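Local coordinates for macrodomain protein (Streptomyces coelicolor, PDB 5E3B) that probably acts as a macrodomain hydrolase that removes ADP-ribose from modified targets, including ADP-ribosylated thymidine in DNA, at residues I42-N47 with V97-M102. Numbering follows the deposited sequence.
Sequences IAHVCN and VWVANM
N101 gathers partners at both ends of its amide: OD1 accepts the NE2-H of H44 at 2.8 Å, while ND2 donates to Q89 OE1 and P67 O, which fixes how the amide is turned. The side chains of H44 and N101 run side by side off the same face of the sheet. H44 swings its ring there by placing CG between its own backbone N and carbonyl carbon (chi1 70°), and OD1 then lies close to the plane of the H44 ring, although ring and amide planes stand 82° apart. C46 SG lies 3.9 Å from N101 CB, and V99 CG1 sits obliquely against the H44 ring. Strands 40-47 and 97-105 pair in parallel inside the mixed six-stranded sheet of the macrodomain, between strand 139-143 and the edge strand 88-94. The ladder climbs from I42 N–W98 O through A100 N–I42 O, H44 N–A100 O and M102 N–H44 O to a short rung, C46 N to M102 O, 2.7 Å. On the opposite face, M102 bends at chi3 (-70°) and brings CE back across the neighbouring strand, 4.0 Å from A43 CB and 4.1 Å from V45 CG2. Helix 119-136 packs over this side, with V129 touching both A100 and M102.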
loop_
_atom_site.group_PDB
_atom_site.type_symbol
_atom_site.label_atom_id
_atom_site.label_comp_id
_atom_site.label_asym_id
_atom_site.label_seq_id
_atom_site.Cartn_x
_atom_site.Cartn_y
_atom_site.Cartn_z
ATOM N N ILE A 42 4.404 -4.866 1.081
ATOM C CA ILE A 42 3.048 -4.941 0.528
ATOM C C ILE A 42 2.366 -3.612 0.790
ATOM O O ILE A 42 2.136 -3.277 1.937
ATOM C CB ILE A 42 2.313 -6.086 1.172
ATOM C CG1 ILE A 42 3.075 -7.411 0.969
ATOM C CG2 ILE A 42 0.896 -6.163 0.710
ATOM C CD1 ILE A 42 2.701 -8.378 2.012
ATOM N N ALA A 43 2.031 -2.853 -0.255
ATOM C CA ALA A 43 1.516 -1.511 -0.102
ATOM C C ALA A 43 0.109 -1.466 -0.596
ATOM O O ALA A 43 -0.208 -2.039 -1.674
ATOM C CB ALA A 43 2.337 -0.529 -0.948
ATOM N N HIS A 44 -0.763 -0.814 0.179
ATOM C CA HIS A 44 -2.164 -0.757 -0.171
ATOM C C HIS A 44 -2.786 0.529 0.331
ATOM O O HIS A 44 -2.306 1.187 1.246
ATOM C CB HIS A 44 -2.864 -2.032 0.329
ATOM C CG HIS A 44 -2.968 -2.074 1.836
ATOM N ND1 HIS A 44 -4.166 -2.051 2.515
ATOM C CD2 HIS A 44 -2.005 -2.072 2.790
ATOM C CE1 HIS A 44 -3.958 -2.018 3.810
ATOM N NE2 HIS A 44 -2.663 -2.009 4.015
ATOM N N VAL A 45 -3.920 0.864 -0.285
ATOM C CA VAL A 45 -4.619 2.093 -0.017
ATOM C C VAL A 45 -5.650 2.007 1.124
ATOM O O VAL A 45 -6.645 1.282 0.983
ATOM C CB VAL A 45 -5.314 2.686 -1.255
ATOM C CG1 VAL A 45 -5.924 3.989 -0.888
ATOM C CG2 VAL A 45 -4.247 2.908 -2.327
ATOM N N CYS A 46 -5.463 2.794 2.153
ATOM C CA CYS A 46 -6.444 2.922 3.237
ATOM C C CYS A 46 -7.137 4.254 3.169
ATOM O O CYS A 46 -6.643 5.234 2.570
ATOM C CB CYS A 46 -5.701 2.770 4.563
ATOM S SG CYS A 46 -4.848 1.190 4.814
ATOM N N ASN A 47 -8.276 4.328 3.836
ATOM C CA ASN A 47 -8.994 5.624 3.983
ATOM C C ASN A 47 -8.567 6.411 5.192
ATOM O O ASN A 47 -7.865 5.938 6.114
ATOM C CB ASN A 47 -10.505 5.386 3.956
ATOM C CG ASN A 47 -10.973 4.591 5.139
ATOM O OD1 ASN A 47 -11.043 5.106 6.267
ATOM N ND2 ASN A 47 -11.252 3.336 4.901
ATOM N N VAL A 97 9.224 -9.157 5.793
ATOM C CA VAL A 97 8.006 -8.685 5.126
ATOM C C VAL A 97 7.411 -7.486 5.957
ATOM O O VAL A 97 7.232 -7.591 7.224
ATOM C CB VAL A 97 6.938 -9.768 4.889
ATOM C CG1 VAL A 97 5.725 -9.167 4.179
ATOM C CG2 VAL A 97 7.523 -10.987 4.088
ATOM N N TRP A 98 7.007 -6.417 5.249
ATOM C CA TRP A 98 6.391 -5.261 5.800
ATOM C C TRP A 98 5.090 -4.998 5.012
ATOM O O TRP A 98 5.008 -5.317 3.857
ATOM C CB TRP A 98 7.252 -4.020 5.629
ATOM C CG TRP A 98 8.213 -3.725 6.799
ATOM C CD1 TRP A 98 7.982 -2.870 7.836
ATOM C CD2 TRP A 98 9.435 -4.308 7.052
ATOM N NE1 TRP A 98 8.991 -2.859 8.720
ATOM C CE2 TRP A 98 9.922 -3.742 8.246
ATOM C CE3 TRP A 98 10.194 -5.236 6.370
ATOM C CZ2 TRP A 98 11.159 -4.085 8.820
ATOM C CZ3 TRP A 98 11.363 -5.602 6.909
ATOM C CH2 TRP A 98 11.854 -5.024 8.157
ATOM N N VAL A 99 4.116 -4.498 5.718
ATOM C CA VAL A 99 2.881 -3.893 5.120
ATOM C C VAL A 99 2.935 -2.387 5.257
ATOM O O VAL A 99 3.139 -1.847 6.373
ATOM C CB VAL A 99 1.627 -4.488 5.767
ATOM C CG1 VAL A 99 0.377 -3.852 5.234
ATOM C CG2 VAL A 99 1.623 -5.998 5.526
ATOM N N ALA A 100 2.642 -1.675 4.151
ATOM C CA ALA A 100 2.616 -0.240 4.136
ATOM C C ALA A 100 1.164 0.179 4.005
ATOM O O ALA A 100 0.520 -0.008 2.964
ATOM C CB ALA A 100 3.410 0.337 2.907
ATOM N N ASN A 101 0.612 0.678 5.102
ATOM C CA ASN A 101 -0.715 1.207 5.121
ATOM C C ASN A 101 -0.665 2.694 4.664
ATOM O O ASN A 101 -0.168 3.566 5.384
ATOM C CB ASN A 101 -1.323 1.178 6.522
ATOM C CG ASN A 101 -1.513 -0.205 7.144
ATOM O OD1 ASN A 101 -1.682 -1.227 6.504
ATOM N ND2 ASN A 101 -1.429 -0.205 8.487
ATOM N N MET A 102 -1.085 2.927 3.430
ATOM C CA MET A 102 -1.003 4.244 2.764
ATOM C C MET A 102 -2.348 4.960 2.945
ATOM O O MET A 102 -3.356 4.423 2.507
ATOM C CB MET A 102 -0.759 4.137 1.291
ATOM C CG MET A 102 0.534 3.411 0.947
ATOM S SD MET A 102 0.961 3.448 -0.837
ATOM C CE MET A 102 -0.276 2.401 -1.464
#